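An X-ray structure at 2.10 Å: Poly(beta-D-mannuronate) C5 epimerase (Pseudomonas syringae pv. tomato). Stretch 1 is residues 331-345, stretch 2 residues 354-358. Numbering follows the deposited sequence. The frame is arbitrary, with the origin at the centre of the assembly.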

# COMPACT_ATOMS: atom_id res chain seq x y z
N VAL A 331 9.52 -13.41 -3.36
CA VAL A 331 8.26 -13.37 -4.07
C VAL A 331 7.87 -14.82 -4.37
O VAL A 331 8.51 -15.47 -5.20
CB VAL A 331 8.41 -12.54 -5.37
CG1 VAL A 331 7.11 -12.51 -6.15
CG2 VAL A 331 8.85 -11.13 -5.02
N ALA A 332 6.86 -15.34 -3.68
CA ALA A 332 6.61 -16.79 -3.69
C ALA A 332 5.15 -17.22 -3.81
O ALA A 332 4.27 -16.65 -3.17
CB ALA A 332 7.25 -17.44 -2.47
N TYR A 333 4.90 -18.24 -4.63
CA TYR A 333 3.60 -18.89 -4.70
C TYR A 333 2.44 -17.95 -5.03
O TYR A 333 1.31 -18.16 -4.59
CB TYR A 333 3.29 -19.64 -3.40
CG TYR A 333 4.41 -20.53 -2.89
CD1 TYR A 333 4.79 -21.67 -3.59
CD2 TYR A 333 5.06 -20.24 -1.70
CE1 TYR A 333 5.80 -22.49 -3.13
CE2 TYR A 333 6.07 -21.06 -1.23
CZ TYR A 333 6.44 -22.18 -1.94
OH TYR A 333 7.45 -22.99 -1.46
N ASN A 334 2.71 -16.89 -5.79
CA ASN A 334 1.66 -15.98 -6.20
C ASN A 334 0.99 -16.45 -7.48
O ASN A 334 1.63 -17.05 -8.34
CB ASN A 334 2.21 -14.57 -6.39
CG ASN A 334 2.80 -13.99 -5.12
OD1 ASN A 334 2.06 -13.64 -4.20
ND2 ASN A 334 4.12 -13.88 -5.07
N GLU A 335 -0.31 -16.20 -7.59
CA GLU A 335 -1.03 -16.47 -8.83
C GLU A 335 -1.11 -15.12 -9.52
O GLU A 335 -1.76 -14.20 -9.02
CB GLU A 335 -2.44 -16.99 -8.54
CG GLU A 335 -2.52 -17.97 -7.39
CD GLU A 335 -2.30 -19.42 -7.81
OE1 GLU A 335 -1.89 -19.65 -8.97
OE2 GLU A 335 -2.55 -20.32 -6.97
N ILE A 336 -0.42 -14.98 -10.65
CA ILE A 336 -0.28 -13.69 -11.30
C ILE A 336 -0.68 -13.81 -12.76
O ILE A 336 0.05 -14.39 -13.56
CB ILE A 336 1.18 -13.19 -11.20
CG1 ILE A 336 1.60 -13.10 -9.73
CG2 ILE A 336 1.33 -11.84 -11.88
CD1 ILE A 336 3.09 -12.90 -9.50
N TYR A 337 -1.84 -13.28 -13.11
CA TYR A 337 -2.45 -13.66 -14.37
C TYR A 337 -3.29 -12.58 -15.01
O TYR A 337 -3.85 -11.74 -14.33
CB TYR A 337 -3.27 -14.96 -14.19
CG TYR A 337 -4.40 -14.90 -13.17
CD1 TYR A 337 -4.15 -15.13 -11.82
CD2 TYR A 337 -5.70 -14.64 -13.56
CE1 TYR A 337 -5.18 -15.08 -10.88
CE2 TYR A 337 -6.75 -14.59 -12.63
CZ TYR A 337 -6.47 -14.81 -11.29
OH TYR A 337 -7.48 -14.76 -10.35
N GLN A 338 -3.37 -12.61 -16.34
CA GLN A 338 -4.30 -11.75 -17.06
C GLN A 338 -4.06 -10.26 -16.82
O GLN A 338 -4.96 -9.44 -17.01
CB GLN A 338 -5.77 -12.13 -16.76
CG GLN A 338 -6.11 -13.56 -17.20
CD GLN A 338 -7.53 -14.00 -16.84
OE1 GLN A 338 -8.17 -13.45 -15.94
NE2 GLN A 338 -8.04 -14.99 -17.56
N ASN A 339 -2.85 -9.91 -16.42
CA ASN A 339 -2.46 -8.50 -16.36
C ASN A 339 -2.16 -8.00 -17.77
O ASN A 339 -1.79 -8.79 -18.64
CB ASN A 339 -1.28 -8.30 -15.41
CG ASN A 339 -1.63 -8.69 -13.99
OD1 ASN A 339 -2.34 -7.96 -13.29
ND2 ASN A 339 -1.16 -9.86 -13.55
N HIS A 340 -2.35 -6.70 -18.01
CA HIS A 340 -2.30 -6.20 -19.37
C HIS A 340 -0.88 -5.95 -19.87
O HIS A 340 -0.67 -5.77 -21.06
CB HIS A 340 -3.15 -4.94 -19.56
CG HIS A 340 -4.61 -5.15 -19.28
ND1 HIS A 340 -5.58 -4.28 -19.74
CD2 HIS A 340 -5.25 -6.10 -18.57
CE1 HIS A 340 -6.76 -4.69 -19.33
NE2 HIS A 340 -6.59 -5.79 -18.62
N THR A 341 0.09 -5.92 -18.96
CA THR A 341 1.49 -6.01 -19.41
C THR A 341 2.15 -7.28 -18.86
O THR A 341 1.75 -8.38 -19.24
CB THR A 341 2.32 -4.71 -19.18
OG1 THR A 341 2.39 -4.41 -17.78
CG2 THR A 341 1.72 -3.51 -19.95
N ASP A 342 3.17 -7.16 -18.01
CA ASP A 342 3.88 -8.37 -17.54
C ASP A 342 3.21 -8.98 -16.32
O ASP A 342 2.45 -8.32 -15.62
CB ASP A 342 5.32 -8.04 -17.15
CG ASP A 342 6.13 -7.41 -18.27
OD1 ASP A 342 5.88 -7.72 -19.45
OD2 ASP A 342 7.01 -6.60 -17.95
N GLY A 343 3.53 -10.24 -16.03
CA GLY A 343 3.16 -10.84 -14.75
C GLY A 343 3.96 -10.19 -13.63
O GLY A 343 3.41 -9.50 -12.77
N ILE A 344 5.27 -10.43 -13.64
CA ILE A 344 6.21 -9.83 -12.71
C ILE A 344 7.26 -9.03 -13.49
O ILE A 344 7.83 -9.53 -14.46
CB ILE A 344 6.97 -10.90 -11.91
CG1 ILE A 344 6.00 -11.84 -11.20
CG2 ILE A 344 7.94 -10.24 -10.92
CD1 ILE A 344 6.68 -13.03 -10.49
N THR A 345 7.53 -7.80 -13.06
CA THR A 345 8.61 -7.02 -13.65
C THR A 345 9.62 -6.61 -12.58
O THR A 345 9.23 -6.06 -11.55
CB THR A 345 8.09 -5.73 -14.33
OG1 THR A 345 6.91 -6.02 -15.09
CG2 THR A 345 9.17 -5.12 -15.24
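Stretch 2 354-358: LWGNR

Stretch 2 (Leu354 to Arg358) runs parallel to the first part of stretch 1, extended at Leu354-Trp355, turning at Gly356 and Asn357, and extended again at Arg358. The two chains follow the same course, strand, turn, strand, so that Val331 pairs with Leu354, Ala332 with Trp355 and Glu335 with Arg358, at CA-CA distances of 4.8, 4.6 and 5.1 Å; together they bury 614 Å².

At Val331 the carbonyl oxygen O accepts two hydrogen bonds, from Trp355 N at 2.9 Å and from the side-chain ND2 of Asn357 at 3.0 Å, and it also receives a CA-H...O contact from Leu354 CA at 3.3 Å. On the sheet face shared by these two paired residues, Val331 CB lies 4.1 Å from Leu354 CD1. Ala332 turns its methyl to the other face, with CB 4.3 Å from Trp355 CB, while its CA approaches Trp355 O at 3.1 Å.

Tyr333 leaves the strand with positive phi (56°), as Gly356 does on stretch 2 (65°), so the two turns nest. Tyr333 N donates to Trp355 O at 3.0 Å, and Tyr333 CA makes a CA-H...O contact with Gly356 O at 3.3 Å. The CA-CB bond of Tyr333 points away, but its ring comes back over stretch 2: Trp355 O lies over one face, and Tyr333 CZ is 3.8 Å from Trp355 CD1. The tyrosine ring and the five-membered ring of Trp355 meet obliquely, with centroids 5.4 Å apart and planes at 62°. There is little room for a side chain at Gly356, since an ideal CB would come 3.1 Å from Tyr333 CE1.

Asn334 and Asn357 share the m rotamer and form a buried polar step. Asn357 OD1 accepts from Asn334 N at 3.1 Å and from Asn334 ND2 at 3.0 Å, so the Asn357 amide group, with its ND2 bound to Val331 O, bridges the turn of stretch 1. Asn334 O then receives Arg358 N at 2.9 Å, restoring the backbone pairing.

Glu335 and Arg358 point to the same face as Ala332 and Trp355, and their ends meet in a two-pronged salt bridge: Arg358 NE donates to Glu335 OE1 at 2.9 Å and Arg358 NH2 to Glu335 OE2 at 2.8 Å. Ile336 N closes the ladder on Arg358 O at 3.0 Å, nearly straight at 177°.

From Tyr337 to Gly343 the chain makes no contact with stretch 2. It returns at Ile344, whose CD1 packs against Leu354 CD2 at 3.8 Å.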

# COMPACT_ATOMS: atom_id res chain seq x y z
N LEU A 354 12.51 -15.33 -6.66
CA LEU A 354 11.16 -15.63 -7.14
C LEU A 354 10.99 -17.15 -7.10
O LEU A 354 11.66 -17.87 -7.84
CB LEU A 354 10.95 -15.10 -8.56
CG LEU A 354 10.54 -13.62 -8.73
CD1 LEU A 354 11.49 -12.67 -8.02
CD2 LEU A 354 10.42 -13.25 -10.20
N TRP A 355 10.12 -17.63 -6.21
CA TRP A 355 9.94 -19.07 -6.00
C TRP A 355 8.51 -19.54 -6.21
O TRP A 355 7.60 -19.12 -5.48
CB TRP A 355 10.36 -19.47 -4.58
CG TRP A 355 10.38 -20.96 -4.39
CD1 TRP A 355 9.30 -21.81 -4.34
CD2 TRP A 355 11.54 -21.79 -4.22
NE1 TRP A 355 9.71 -23.10 -4.16
CE2 TRP A 355 11.08 -23.12 -4.08
CE3 TRP A 355 12.91 -21.54 -4.15
CZ2 TRP A 355 11.96 -24.19 -3.89
CZ3 TRP A 355 13.78 -22.60 -3.97
CH2 TRP A 355 13.30 -23.91 -3.84
N GLY A 356 8.31 -20.44 -7.17
CA GLY A 356 7.05 -21.16 -7.30
C GLY A 356 5.83 -20.32 -7.65
O GLY A 356 4.71 -20.67 -7.29
N ASN A 357 6.05 -19.22 -8.35
CA ASN A 357 4.95 -18.39 -8.81
C ASN A 357 4.34 -18.99 -10.05
O ASN A 357 5.04 -19.57 -10.87
CB ASN A 357 5.43 -16.98 -9.13
CG ASN A 357 6.01 -16.29 -7.93
OD1 ASN A 357 5.27 -15.83 -7.07
ND2 ASN A 357 7.34 -16.21 -7.87
N ARG A 358 3.03 -18.84 -10.19
CA ARG A 358 2.34 -19.29 -11.38
C ARG A 358 1.91 -18.06 -12.16
O ARG A 358 0.96 -17.36 -11.79
CB ARG A 358 1.16 -20.18 -11.00
CG ARG A 358 1.61 -21.54 -10.44
CD ARG A 358 0.43 -22.39 -10.00
NE ARG A 358 -0.11 -21.91 -8.74
CZ ARG A 358 0.33 -22.31 -7.55
NH1 ARG A 358 1.32 -23.20 -7.48
NH2 ARG A 358 -0.22 -21.84 -6.45